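Local coordinates for 3-keto-5-aminohexanoate cleavage enzyme (Burkholderia xenovorans LB400, PDB 3E49), which probably catalyses the zinc-dependent, acetyl-CoA-using cleavage of 3-keto-5-aminohexanoate or a related beta-keto acid, at residues P123-F128 with W135-L140; N150-I155 with L182-D187; C173-H178 with G205-H210. All coordinates share one frame; numbering follows the deposited sequence. Where two conformers were deposited one is given.

Overall arrangement
The chain folds as a TIM barrel, and its three contacts fall in the part running from strand 117-118 to helix 211-225. Interaction 1 comes first and closes a short loop of six residues, folding 123-128 back onto helix 134-141. It is complete before interaction 2 opens, and their centres lie about 31 Å apart. Interactions 2 and 3 cross: their segments alternate along the chain, and both draw on helix 176-187. Interaction 2 packs that helix against helix 152-163, while interaction 3 joins the turn entering it to the loop between strand 195-201 and helix 211-225. Both touch the second subunit, and interaction 3 is close to the zinc.

Interaction 1. Residues P123-F128 with W135-L140; sequences PMLERF and WEREHL
L125 packs against L140 and R137, which lie one turn apart on helix 134-141 and present neighbouring side chains to a turn-like segment. This is a helix-on-loop contact near the surface of the TIM barrel, and it folds the chain before the helix back over one side of it. The evidence for apolar packing is in the leucine pair. L125 CD2 lies 3.7 Å from L140 CD1, and L125 CG is 3.9 Å from L140 CB, with the two side chains meeting at a slant. The selenomethionine M124 also turns toward L140, but the modelled approach of its CE is too short to be trusted.

The second kind of contact sets a methyl on a cation. L125 CD2 is 3.5 Å from R137 NH1 and sits over one face of the guanidinium, 3.4 Å above its plane and displaced toward the rim. R137 reaches this place through an extended start and a bend at chi3 (-69°), which brings its end nearer than its first bond would suggest. The hydrophobic contact uses the flat face and leaves N-H groups for polar partners: NH2 is hydrogen-bonded to the carbonyl oxygen of K129, just beyond the loop segment.

Backbone bonds shape both segments. In 123-128, E126 N binds P123 O at 3.0 Å. On the other side, H139 N binds W135 O at 2.8 Å, a regular bond of the helix. Farther round that helix, E136 OE2 is held by S22 OG and H133 N, and H139 NE2 by I18 O. P123 packs on H184 of the second subunit. In the turn that carries L125, M124 O is gripped twice, accepting from both R127 N and F128 N.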
ATOM      1  N   PRO A 123     -19.446 -13.185 -18.946  1.00 33.27           N
ATOM      2  CA  PRO A 123     -20.356 -13.103 -17.788  1.00 33.63           C
ATOM      3  C   PRO A 123     -21.573 -12.178 -17.968  1.00 33.31           C
ATOM      4  O   PRO A 123     -22.545 -12.299 -17.230  1.00 34.89           O
ATOM      5  CB  PRO A 123     -19.439 -12.604 -16.662  1.00 32.31           C
ATOM      6  CG  PRO A 123     -18.113 -13.125 -17.054  1.00 31.77           C
ATOM      7  CD  PRO A 123     -18.074 -12.833 -18.538  1.00 34.11           C
HETATM    8  N   MSE A 124     -21.505 -11.238 -18.909  1.00 33.67           N
HETATM    9  CA  MSE A 124     -22.630 -10.365 -19.209  1.00 34.51           C
HETATM   10  C   MSE A 124     -23.823 -11.157 -19.711  1.00 34.03           C
HETATM   11  O   MSE A 124     -24.945 -10.690 -19.613  1.00 35.05           O
HETATM   12  CB  MSE A 124     -22.232  -9.303 -20.220  1.00 34.36           C
HETATM   13  CG  MSE A 124     -21.300  -8.280 -19.622  1.00 36.17           C
HETATM   14 SE   MSE A 124     -20.700  -6.934 -20.935  0.75 39.40          SE
HETATM   15  CE  MSE A 124     -19.682  -8.009 -21.943  1.00 40.91           C
ATOM     16  N   LEU A 125     -23.595 -12.343 -20.251  1.00 35.85           N
ATOM     17  CA  LEU A 125     -24.705 -13.199 -20.673  1.00 39.60           C
ATOM     18  C   LEU A 125     -25.580 -13.652 -19.480  1.00 42.72           C
ATOM     19  O   LEU A 125     -26.663 -14.198 -19.667  1.00 42.71           O
ATOM     20  CB  LEU A 125     -24.194 -14.427 -21.410  1.00 38.73           C
ATOM     21  CG  LEU A 125     -23.563 -14.203 -22.758  1.00 37.10           C
ATOM     22  CD1 LEU A 125     -22.825 -15.427 -23.187  1.00 33.46           C
ATOM     23  CD2 LEU A 125     -24.632 -13.817 -23.772  1.00 37.81           C
ATOM     24  N   GLU A 126     -25.110 -13.450 -18.262  1.00 45.81           N
ATOM     25  CA  GLU A 126     -25.921 -13.773 -17.094  1.00 49.15           C
ATOM     26  C   GLU A 126     -26.986 -12.698 -16.917  1.00 48.42           C
ATOM     27  O   GLU A 126     -28.068 -12.992 -16.430  1.00 49.18           O
ATOM     28  CB  GLU A 126     -25.038 -13.926 -15.851  1.00 49.21           C
ATOM     29  CG  GLU A 126     -24.144 -15.187 -15.961  1.00 55.07           C
ATOM     30  CD  GLU A 126     -22.808 -15.114 -15.204  1.00 54.96           C
ATOM     31  OE1 GLU A 126     -22.600 -14.201 -14.345  1.00 61.19           O
ATOM     32  OE2 GLU A 126     -21.954 -16.003 -15.505  1.00 65.07           O
ATOM     33  N   ARG A 127     -26.699 -11.465 -17.329  1.00 47.93           N
ATOM     34  CA  ARG A 127     -27.671 -10.378 -17.193  1.00 47.65           C
ATOM     35  C   ARG A 127     -28.510 -10.176 -18.451  1.00 45.61           C
ATOM     36  O   ARG A 127     -29.695  -9.874 -18.355  1.00 44.70           O
ATOM     37  CB  ARG A 127     -27.007  -9.056 -16.764  1.00 47.44           C
ATOM     38  CG  ARG A 127     -27.953  -7.860 -16.905  1.00 49.55           C
ATOM     39  CD  ARG A 127     -27.442  -6.522 -16.356  1.00 52.53           C
ATOM     40  NE  ARG A 127     -27.704  -6.334 -14.923  1.00 62.40           N
ATOM     41  CZ  ARG A 127     -26.802  -6.420 -13.938  1.00 66.01           C
ATOM     42  NH1 ARG A 127     -25.513  -6.670 -14.192  1.00 70.20           N
ATOM     43  NH2 ARG A 127     -27.193  -6.225 -12.675  1.00 64.39           N
ATOM     44  N   PHE A 128     -27.901 -10.341 -19.622  1.00 44.41           N
ATOM     45  CA  PHE A 128     -28.596 -10.132 -20.885  1.00 43.99           C
ATOM     46  C   PHE A 128     -28.714 -11.453 -21.588  1.00 45.27           C
ATOM     47  O   PHE A 128     -27.715 -12.038 -22.006  1.00 45.03           O
ATOM     48  CB  PHE A 128     -27.869  -9.098 -21.738  1.00 42.89           C
ATOM     49  CG  PHE A 128     -27.624  -7.835 -21.013  1.00 40.20           C
ATOM     50  CD1 PHE A 128     -28.609  -6.885 -20.917  1.00 38.77           C
ATOM     51  CD2 PHE A 128     -26.425  -7.618 -20.365  1.00 41.37           C
ATOM     52  CE1 PHE A 128     -28.391  -5.723 -20.212  1.00 41.48           C
ATOM     53  CE2 PHE A 128     -26.197  -6.469 -19.651  1.00 41.02           C
ATOM     54  CZ  PHE A 128     -27.177  -5.507 -19.579  1.00 42.90           C
ATOM     55  N   TRP A 135     -25.127 -11.386 -33.847  1.00 35.19           N
ATOM     56  CA  TRP A 135     -23.726 -11.134 -33.581  1.00 32.91           C
ATOM     57  C   TRP A 135     -23.478 -10.852 -32.098  1.00 31.20           C
ATOM     58  O   TRP A 135     -22.412 -11.136 -31.595  1.00 30.28           O
ATOM     59  CB  TRP A 135     -23.194  -9.967 -34.451  1.00 32.50           C
ATOM     60  CG  TRP A 135     -23.686  -8.619 -34.056  1.00 32.95           C
ATOM     61  CD1 TRP A 135     -24.730  -7.939 -34.578  1.00 32.66           C
ATOM     62  CD2 TRP A 135     -23.143  -7.789 -33.026  1.00 32.19           C
ATOM     63  NE1 TRP A 135     -24.890  -6.746 -33.937  1.00 34.61           N
ATOM     64  CE2 TRP A 135     -23.929  -6.633 -32.972  1.00 30.05           C
ATOM     65  CE3 TRP A 135     -22.064  -7.926 -32.138  1.00 32.19           C
ATOM     66  CZ2 TRP A 135     -23.683  -5.611 -32.075  1.00 33.84           C
ATOM     67  CZ3 TRP A 135     -21.811  -6.897 -31.236  1.00 32.50           C
ATOM     68  CH2 TRP A 135     -22.621  -5.771 -31.207  1.00 30.47           C
ATOM     69  N   GLU A 136     -24.490 -10.339 -31.414  1.00 31.96           N
ATOM     70  CA  GLU A 136     -24.341  -9.889 -30.014  1.00 31.59           C
ATOM     71  C   GLU A 136     -23.973 -11.023 -29.052  1.00 32.70           C
ATOM     72  O   GLU A 136     -23.013 -10.904 -28.278  1.00 30.33           O
ATOM     73  CB  GLU A 136     -25.613  -9.185 -29.549  1.00 30.57           C
ATOM     74  CG  GLU A 136     -25.989  -7.931 -30.352  1.00 28.58           C
ATOM     75  CD  GLU A 136     -27.220  -7.248 -29.800  1.00 33.29           C
ATOM     76  OE1 GLU A 136     -27.120  -6.528 -28.771  1.00 36.42           O
ATOM     77  OE2 GLU A 136     -28.319  -7.393 -30.402  1.00 37.00           O
ATOM     78  N   ARG A 137     -24.725 -12.120 -29.097  1.00 34.62           N
ATOM     79  CA  ARG A 137     -24.430 -13.245 -28.200  1.00 35.43           C
ATOM     80  C   ARG A 137     -23.063 -13.832 -28.521  1.00 33.20           C
ATOM     81  O   ARG A 137     -22.287 -14.127 -27.630  1.00 31.94           O
ATOM     82  CB  ARG A 137     -25.524 -14.321 -28.256  1.00 34.99           C
ATOM     83  CG  ARG A 137     -25.161 -15.594 -27.492  1.00 37.32           C
ATOM     84  CD  ARG A 137     -26.335 -16.546 -27.414  1.00 39.95           C
ATOM     85  NE  ARG A 137     -27.361 -15.991 -26.540  1.00 45.65           N
ATOM     86  CZ  ARG A 137     -27.335 -16.086 -25.218  1.00 48.34           C
ATOM     87  NH1 ARG A 137     -26.332 -16.722 -24.599  1.00 51.52           N
ATOM     88  NH2 ARG A 137     -28.302 -15.528 -24.511  1.00 52.16           N
ATOM     89  N   GLU A 138     -22.779 -13.979 -29.807  1.00 34.60           N
ATOM     90  CA  GLU A 138     -21.508 -14.499 -30.267  1.00 35.13           C
ATOM     91  C   GLU A 138     -20.340 -13.602 -29.783  1.00 34.05           C
ATOM     92  O   GLU A 138     -19.304 -14.100 -29.335  1.00 33.78           O
ATOM     93  CB  GLU A 138     -21.525 -14.569 -31.799  1.00 37.51           C
ATOM     94  N   HIS A 139     -20.514 -12.294 -29.915  1.00 33.57           N
ATOM     95  CA  HIS A 139     -19.524 -11.306 -29.445  1.00 34.37           C
ATOM     96  C   HIS A 139     -19.150 -11.568 -27.979  1.00 34.62           C
ATOM     97  O   HIS A 139     -17.963 -11.629 -27.637  1.00 35.32           O
ATOM     98  CB  HIS A 139     -20.101  -9.905 -29.663  1.00 34.54           C
ATOM     99  CG  HIS A 139     -19.470  -8.820 -28.854  1.00 37.05           C
ATOM    100  ND1 HIS A 139     -18.300  -8.193 -29.229  1.00 39.02           N
ATOM    101  CD2 HIS A 139     -19.910  -8.168 -27.750  1.00 35.37           C
ATOM    102  CE1 HIS A 139     -18.019  -7.240 -28.359  1.00 40.55           C
ATOM    103  NE2 HIS A 139     -18.979  -7.204 -27.452  1.00 41.49           N
ATOM    104  N   LEU A 140     -20.162 -11.846 -27.154  1.00 33.28           N
ATOM    105  CA  LEU A 140     -19.976 -12.112 -25.747  1.00 32.90           C
ATOM    106  C   LEU A 140     -19.424 -13.498 -25.449  1.00 32.76           C
ATOM    107  O   LEU A 140     -18.496 -13.652 -24.646  1.00 31.77           O
ATOM    108  CB  LEU A 140     -21.307 -11.929 -25.011  1.00 32.11           C
ATOM    109  CG  LEU A 140     -21.852 -10.500 -25.038  1.00 35.02           C
ATOM    110  CD1 LEU A 140     -23.251 -10.441 -24.420  1.00 32.18           C
ATOM    111  CD2 LEU A 140     -20.897  -9.570 -24.305  1.00 30.83           C
TER

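Interaction 2. Residues N150-I155 with L182-D187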
ATOM      1  N   ASN A 150      -1.960  -7.367 -28.208  1.00 33.11           N
ATOM      2  CA  ASN A 150      -1.261  -6.104 -28.232  0.50 31.21           C
ATOM      3  C   ASN A 150       0.192  -6.425 -27.844  1.00 31.31           C
ATOM      4  O   ASN A 150       0.580  -6.138 -26.716  1.00 28.14           O
ATOM      5  CB  ASN A 150      -1.873  -5.190 -27.167  0.50 31.78           C
ATOM      6  CG  ASN A 150      -3.283  -4.722 -27.508  0.50 30.24           C
ATOM      7  OD1 ASN A 150      -3.462  -3.923 -28.424  0.50 33.28           O
ATOM      8  ND2 ASN A 150      -4.273  -5.144 -26.717  0.50 27.81           N
ATOM      9  N   THR A 151       0.961  -7.066 -28.724  1.00 30.55           N
ATOM     10  CA  THR A 151       2.327  -7.477 -28.448  1.00 29.50           C
ATOM     11  C   THR A 151       3.305  -6.305 -28.379  1.00 27.93           C
ATOM     12  O   THR A 151       2.989  -5.182 -28.763  1.00 28.25           O
ATOM     13  CB  THR A 151       2.851  -8.472 -29.527  1.00 29.25           C
ATOM     14  OG1 THR A 151       2.906  -7.808 -30.785  1.00 29.23           O
ATOM     15  CG2 THR A 151       1.960  -9.737 -29.623  1.00 29.04           C
ATOM     16  N   PHE A 152       4.507  -6.584 -27.894  1.00 28.91           N
ATOM     17  CA  PHE A 152       5.554  -5.554 -27.882  1.00 29.64           C
ATOM     18  C   PHE A 152       5.845  -4.990 -29.285  1.00 30.48           C
ATOM     19  O   PHE A 152       6.100  -3.782 -29.443  1.00 30.51           O
ATOM     20  CB  PHE A 152       6.800  -6.089 -27.161  1.00 30.81           C
ATOM     21  CG  PHE A 152       6.612  -6.225 -25.676  1.00 27.73           C
ATOM     22  CD1 PHE A 152       6.486  -5.076 -24.909  1.00 26.47           C
ATOM     23  CD2 PHE A 152       6.561  -7.473 -25.044  1.00 29.01           C
ATOM     24  CE1 PHE A 152       6.304  -5.137 -23.557  1.00 32.89           C
ATOM     25  CE2 PHE A 152       6.369  -7.554 -23.681  1.00 27.88           C
ATOM     26  CZ  PHE A 152       6.228  -6.367 -22.929  1.00 26.98           C
ATOM     27  N   ALA A 153       5.761  -5.841 -30.308  1.00 30.73           N
ATOM     28  CA  ALA A 153       5.912  -5.393 -31.700  1.00 29.33           C
ATOM     29  C   ALA A 153       4.748  -4.533 -32.143  1.00 28.87           C
ATOM     30  O   ALA A 153       4.948  -3.485 -32.781  1.00 28.21           O
ATOM     31  CB  ALA A 153       6.104  -6.587 -32.663  1.00 28.85           C
ATOM     32  N   ASP A 154       3.530  -4.954 -31.819  1.00 29.03           N
ATOM     33  CA  ASP A 154       2.330  -4.188 -32.140  1.00 29.84           C
ATOM     34  C   ASP A 154       2.400  -2.775 -31.564  1.00 30.53           C
ATOM     35  O   ASP A 154       2.133  -1.783 -32.242  1.00 30.22           O
ATOM     36  CB  ASP A 154       1.081  -4.858 -31.548  1.00 30.83           C
ATOM     37  CG  ASP A 154       0.724  -6.195 -32.215  1.00 36.73           C
ATOM     38  OD1 ASP A 154       1.124  -6.436 -33.376  1.00 42.33           O
ATOM     39  OD2 ASP A 154       0.023  -7.003 -31.561  1.00 42.15           O
ATOM     40  N   ILE A 155       2.771  -2.684 -30.292  1.00 28.49           N
ATOM     41  CA  ILE A 155       2.818  -1.381 -29.617  1.00 28.11           C
ATOM     42  C   ILE A 155       3.887  -0.500 -30.239  1.00 27.94           C
ATOM     43  O   ILE A 155       3.627   0.651 -30.518  1.00 26.56           O
ATOM     44  CB  ILE A 155       3.027  -1.524 -28.096  1.00 29.33           C
ATOM     45  CG1 ILE A 155       1.842  -2.301 -27.464  1.00 26.45           C
ATOM     46  CG2 ILE A 155       3.204  -0.160 -27.472  1.00 24.96           C
ATOM     47  CD1 ILE A 155       2.186  -2.949 -26.128  1.00 28.33           C
ATOM     48  N   LEU A 182       4.678   0.232 -20.495  1.00 24.66           N
ATOM     49  CA  LEU A 182       4.841   1.609 -20.972  1.00 24.95           C
ATOM     50  C   LEU A 182       6.215   2.117 -20.585  1.00 25.82           C
ATOM     51  O   LEU A 182       6.864   2.781 -21.394  1.00 24.06           O
ATOM     52  CB  LEU A 182       3.760   2.550 -20.423  1.00 26.24           C
ATOM     53  CG  LEU A 182       3.758   4.037 -20.784  1.00 26.58           C
ATOM     54  CD1 LEU A 182       3.725   4.271 -22.271  1.00 27.56           C
ATOM     55  CD2 LEU A 182       2.573   4.722 -20.075  1.00 25.15           C
ATOM     56  N   ALA A 183       6.662   1.827 -19.360  1.00 23.94           N
ATOM     57  CA  ALA A 183       8.006   2.270 -18.897  1.00 25.85           C
ATOM     58  C   ALA A 183       9.114   1.745 -19.835  1.00 24.90           C
ATOM     59  O   ALA A 183      10.072   2.435 -20.112  1.00 25.07           O
ATOM     60  CB  ALA A 183       8.270   1.849 -17.449  1.00 26.47           C
ATOM     61  N   HIS A 184       8.935   0.539 -20.344  1.00 25.84           N
ATOM     62  CA  HIS A 184       9.856  -0.084 -21.278  1.00 26.27           C
ATOM     63  C   HIS A 184       9.995   0.791 -22.507  1.00 27.34           C
ATOM     64  O   HIS A 184      11.114   1.093 -22.929  1.00 28.68           O
ATOM     65  CB  HIS A 184       9.344  -1.466 -21.662  1.00 25.83           C
ATOM     66  CG  HIS A 184      10.116  -2.151 -22.752  1.00 22.42           C
ATOM     67  ND1 HIS A 184      11.390  -2.631 -22.572  1.00 25.40           N
ATOM     68  CD2 HIS A 184       9.752  -2.513 -24.003  1.00 26.10           C
ATOM     69  CE1 HIS A 184      11.792  -3.234 -23.680  1.00 24.23           C
ATOM     70  NE2 HIS A 184      10.814  -3.178 -24.564  1.00 24.04           N
ATOM     71  N   PHE A 185       8.866   1.169 -23.091  1.00 27.72           N
ATOM     72  CA  PHE A 185       8.865   2.026 -24.281  1.00 27.67           C
ATOM     73  C   PHE A 185       9.326   3.441 -24.008  1.00 30.25           C
ATOM     74  O   PHE A 185       9.913   4.080 -24.897  1.00 30.63           O
ATOM     75  CB  PHE A 185       7.495   2.029 -24.938  1.00 27.32           C
ATOM     76  CG  PHE A 185       7.159   0.741 -25.580  1.00 26.09           C
ATOM     77  CD1 PHE A 185       7.752   0.391 -26.793  1.00 32.53           C
ATOM     78  CD2 PHE A 185       6.293  -0.189 -24.958  1.00 27.76           C
ATOM     79  CE1 PHE A 185       7.469  -0.838 -27.381  1.00 31.87           C
ATOM     80  CE2 PHE A 185       6.007  -1.379 -25.557  1.00 30.23           C
ATOM     81  CZ  PHE A 185       6.603  -1.719 -26.755  1.00 30.07           C
ATOM     82  N   VAL A 186       9.038   3.961 -22.820  1.00 28.17           N
ATOM     83  CA  VAL A 186       9.493   5.294 -22.455  1.00 28.80           C
ATOM     84  C   VAL A 186      11.019   5.272 -22.328  1.00 30.16           C
ATOM     85  O   VAL A 186      11.691   6.173 -22.792  1.00 31.33           O
ATOM     86  CB  VAL A 186       8.840   5.814 -21.148  1.00 27.30           C
ATOM     87  CG1 VAL A 186       9.605   7.059 -20.623  1.00 25.00           C
ATOM     88  CG2 VAL A 186       7.344   6.129 -21.403  1.00 26.49           C
ATOM     89  N   ASP A 187      11.555   4.220 -21.725  1.00 30.42           N
ATOM     90  CA  ASP A 187      12.997   4.086 -21.593  1.00 33.37           C
ATOM     91  C   ASP A 187      13.673   3.981 -22.942  1.00 35.77           C
ATOM     92  O   ASP A 187      14.818   4.431 -23.094  1.00 36.81           O
ATOM     93  CB  ASP A 187      13.376   2.880 -20.730  1.00 34.27           C
ATOM     94  CG  ASP A 187      13.060   3.096 -19.247  1.00 37.18           C
ATOM     95  OD1 ASP A 187      12.690   4.234 -18.866  1.00 42.03           O
ATOM     96  OD2 ASP A 187      13.162   2.116 -18.466  1.00 46.41           O
TER
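One residue before F152, whose ring meets F185 across the contact, T151 OG1 is gripped by D154 N and by D145 OD1 of the second subunit. The bond from D154 N is 3.1 Å long with an N-H...O angle of 164°. Its reciprocal, T151 N to D154 OD2 at 3.0 Å, completes a capping box at the start of helix 152-163. D154 OD2 also takes a salt bridge from K149, so the box is braced at both acceptors. The same box fixes the first turn of a barrel helix, from which F152 and I155 face helix 176-187, the next helix of the TIM barrel.

The packing itself centres on the F185 ring. I155 CG2 makes a CH-pi contact over one face, 3.9 Å from the ring centroid and 23° off the normal. I155 has chi1 near -62°, which sets CG1 beside the backbone N and leaves CG2 as the methyl directed at the ring. H184 CD2 covers the opposite face, 4.1 Å above its plane, so the ring is covered on both faces.

F152 meets the outer end of F185: F185 CE2 lies at the edge of the F152 ring, near its plane, 3.8 Å from CD1. The F152 and H184 rings meet obliquely, with centroids 5.7 Å apart. F185 also touches M114 and L159, while H184 meets the ring of Y122 of the second subunit. At the rim of the F185 ring, its CZ approaches the backbone oxygen F152 O to 3.4 Å.

Interaction 3. Residues C173-H178 with G205-H210; sequences CYDTSH and GGIGPH
Extended first torsions bring I207 and D175 together: chi1 of -162° carries I207 CG1 away from its own backbone N, and chi1 of -153° does the same for D175 CG. The two side chains then cross at about a right angle, with D175 OD1 3.7 Å from both CB and CD1 of I207. The other branch, I207 CG2, rests 3.3 Å from Y174 O.

That carbonyl is also the polar link between the segments. I207 N donates to Y174 O at 2.7 Å with an N-H...O angle of 166°, the donor lying almost in line with the C=O bond. As a consequence of this bond, G206 C comes to 3.6 Å from Y174 O. In the TIM barrel this joins the loops that follow the adjacent parallel strands 168-173 and 195-201, at the barrel end that carries the metal site; the Y174 side chain is about 6 Å from the zinc, which H50, H52 and E259 bind.

D175 is held firmly on its polar side. T176 N reaches OD1 at 2.7 Å from above the carboxylate plane, at the start of helix 176-187. In the second subunit, T176 OG1 bonds OD1 and S177 N bonds OD2. D175 OD2 also lies close to D175 OD2 of that subunit, two like charges at the interface, each OD2 taking S177 N of the other chain, and I207 packs against T176 of the same neighbour.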
ATOM      1  N   CYS A 173      -4.121   1.316 -19.572  1.00 23.01           N
ATOM      2  CA  CYS A 173      -3.377   0.366 -18.750  1.00 22.01           C
ATOM      3  C   CYS A 173      -4.352  -0.374 -17.831  1.00 21.82           C
ATOM      4  O   CYS A 173      -4.913   0.203 -16.905  1.00 23.62           O
ATOM      5  CB  CYS A 173      -2.305   1.095 -17.958  1.00 22.02           C
ATOM      6  SG  CYS A 173      -1.116   2.013 -19.051  1.00 26.19           S
ATOM      7  N   TYR A 174      -4.558  -1.635 -18.100  1.00 21.57           N
ATOM      8  CA  TYR A 174      -5.499  -2.461 -17.334  1.00 22.55           C
ATOM      9  C   TYR A 174      -4.925  -3.200 -16.142  1.00 22.97           C
ATOM     10  O   TYR A 174      -5.665  -3.920 -15.440  1.00 19.42           O
ATOM     11  CB  TYR A 174      -6.119  -3.508 -18.264  1.00 23.66           C
ATOM     12  CG  TYR A 174      -6.918  -2.928 -19.399  1.00 24.97           C
ATOM     13  CD1 TYR A 174      -6.293  -2.364 -20.507  1.00 26.67           C
ATOM     14  CD2 TYR A 174      -8.299  -2.978 -19.379  1.00 24.24           C
ATOM     15  CE1 TYR A 174      -7.041  -1.849 -21.572  1.00 27.57           C
ATOM     16  CE2 TYR A 174      -9.051  -2.485 -20.432  1.00 32.71           C
ATOM     17  CZ  TYR A 174      -8.407  -1.913 -21.524  1.00 29.98           C
ATOM     18  OH  TYR A 174      -9.187  -1.437 -22.537  1.00 32.91           O
ATOM     19  N   ASP A 175      -3.629  -3.071 -15.912  1.00 22.96           N
ATOM     20  CA  ASP A 175      -2.986  -3.736 -14.790  1.00 21.27           C
ATOM     21  C   ASP A 175      -1.582  -3.188 -14.600  1.00 23.35           C
ATOM     22  O   ASP A 175      -1.103  -2.427 -15.436  1.00 21.91           O
ATOM     23  CB  ASP A 175      -2.936  -5.234 -14.996  1.00 22.30           C
ATOM     24  CG  ASP A 175      -2.901  -6.004 -13.663  1.00 26.31           C
ATOM     25  OD1 ASP A 175      -2.735  -5.384 -12.570  1.00 25.34           O
ATOM     26  OD2 ASP A 175      -3.052  -7.220 -13.704  1.00 24.05           O
ATOM     27  N   THR A 176      -0.894  -3.617 -13.541  1.00 23.99           N
ATOM     28  CA  THR A 176       0.451  -3.126 -13.232  1.00 23.48           C
ATOM     29  C   THR A 176       1.410  -3.387 -14.384  1.00 23.48           C
ATOM     30  O   THR A 176       2.221  -2.503 -14.767  1.00 25.16           O
ATOM     31  CB  THR A 176       1.050  -3.839 -12.039  1.00 24.25           C
ATOM     32  OG1 THR A 176       0.008  -4.359 -11.166  1.00 23.77           O
ATOM     33  CG2 THR A 176       2.055  -2.903 -11.286  1.00 18.63           C
ATOM     34  N   SER A 177       1.293  -4.576 -14.993  1.00 23.19           N
ATOM     35  CA  SER A 177       2.191  -4.980 -16.084  1.00 21.65           C
ATOM     36  C   SER A 177       2.142  -3.972 -17.201  1.00 23.03           C
ATOM     37  O   SER A 177       3.169  -3.731 -17.839  1.00 24.66           O
ATOM     38  CB  SER A 177       1.860  -6.366 -16.615  1.00 23.10           C
ATOM     39  OG  SER A 177       0.566  -6.403 -17.121  1.00 25.84           O
ATOM     40  N   HIS A 178       0.979  -3.346 -17.403  1.00 23.32           N
ATOM     41  CA  HIS A 178       0.832  -2.333 -18.485  1.00 20.51           C
ATOM     42  C   HIS A 178       1.623  -1.067 -18.255  1.00 23.11           C
ATOM     43  O   HIS A 178       2.111  -0.437 -19.244  1.00 22.20           O
ATOM     44  CB  HIS A 178      -0.629  -2.019 -18.724  1.00 24.35           C
ATOM     45  CG  HIS A 178      -1.388  -3.141 -19.382  1.00 26.17           C
ATOM     46  ND1 HIS A 178      -2.652  -2.979 -19.904  1.00 28.14           N
ATOM     47  CD2 HIS A 178      -1.050  -4.433 -19.609  1.00 28.22           C
ATOM     48  CE1 HIS A 178      -3.055  -4.117 -20.427  1.00 23.70           C
ATOM     49  NE2 HIS A 178      -2.109  -5.017 -20.252  1.00 29.10           N
ATOM     50  N   GLY A 205     -10.216  -9.997 -16.658  1.00 27.34           N
ATOM     51  CA  GLY A 205      -9.039 -10.093 -17.521  1.00 26.59           C
ATOM     52  C   GLY A 205      -8.066  -8.953 -17.225  1.00 26.71           C
ATOM     53  O   GLY A 205      -6.905  -9.011 -17.601  1.00 27.54           O
ATOM     54  N   GLY A 206      -8.553  -7.911 -16.555  1.00 25.11           N
ATOM     55  CA  GLY A 206      -7.721  -6.790 -16.089  1.00 23.96           C
ATOM     56  C   GLY A 206      -7.733  -6.718 -14.561  1.00 25.34           C
ATOM     57  O   GLY A 206      -8.198  -7.664 -13.870  1.00 22.92           O
ATOM     58  N   ILE A 207      -7.171  -5.641 -14.018  1.00 23.71           N
ATOM     59  CA  ILE A 207      -7.164  -5.447 -12.551  1.00 22.97           C
ATOM     60  C   ILE A 207      -8.589  -5.133 -12.064  1.00 22.19           C
ATOM     61  O   ILE A 207      -9.434  -4.630 -12.840  1.00 21.25           O
ATOM     62  CB  ILE A 207      -6.204  -4.294 -12.161  1.00 23.13           C
ATOM     63  CG1 ILE A 207      -5.857  -4.368 -10.679  1.00 27.36           C
ATOM     64  CG2 ILE A 207      -6.842  -2.998 -12.481  1.00 22.10           C
ATOM     65  CD1 ILE A 207      -4.782  -3.362 -10.303  1.00 23.70           C
ATOM     66  N   GLY A 208      -8.921  -5.531 -10.828  1.00 22.07           N
ATOM     67  CA  GLY A 208     -10.236  -5.263 -10.296  1.00 22.92           C
ATOM     68  C   GLY A 208     -10.450  -3.816  -9.884  1.00 23.30           C
ATOM     69  O   GLY A 208      -9.576  -2.957 -10.073  1.00 22.27           O
ATOM     70  N   PRO A 209     -11.594  -3.550  -9.259  1.00 23.26           N
ATOM     71  CA  PRO A 209     -12.005  -2.230  -8.888  1.00 20.72           C
ATOM     72  C   PRO A 209     -11.810  -1.820  -7.440  1.00 20.19           C
ATOM     73  O   PRO A 209     -12.520  -0.926  -6.946  1.00 21.06           O
ATOM     74  CB  PRO A 209     -13.481  -2.287  -9.223  1.00 20.46           C
ATOM     75  CG  PRO A 209     -13.872  -3.701  -8.727  1.00 24.89           C
ATOM     76  CD  PRO A 209     -12.615  -4.540  -8.876  1.00 23.07           C
ATOM     77  N   HIS A 210     -10.908  -2.478  -6.703  1.00 21.51           N
ATOM     78  CA  HIS A 210     -10.802  -2.164  -5.305  1.00 20.79           C
ATOM     79  C   HIS A 210     -10.004  -0.878  -5.098  1.00 20.49           C
ATOM     80  O   HIS A 210      -9.128  -0.558  -5.901  1.00 20.21           O
ATOM     81  CB  HIS A 210     -10.197  -3.373  -4.573  1.00 21.21           C
ATOM     82  CG  HIS A 210     -10.298  -3.284  -3.104  1.00 21.64           C
ATOM     83  ND1 HIS A 210      -9.439  -2.530  -2.349  1.00 23.25           N
ATOM     84  CD2 HIS A 210     -11.119  -3.918  -2.225  1.00 25.84           C
ATOM     85  CE1 HIS A 210      -9.757  -2.646  -1.074  1.00 21.93           C
ATOM     86  NE2 HIS A 210     -10.779  -3.479  -0.969  1.00 23.85           N
TER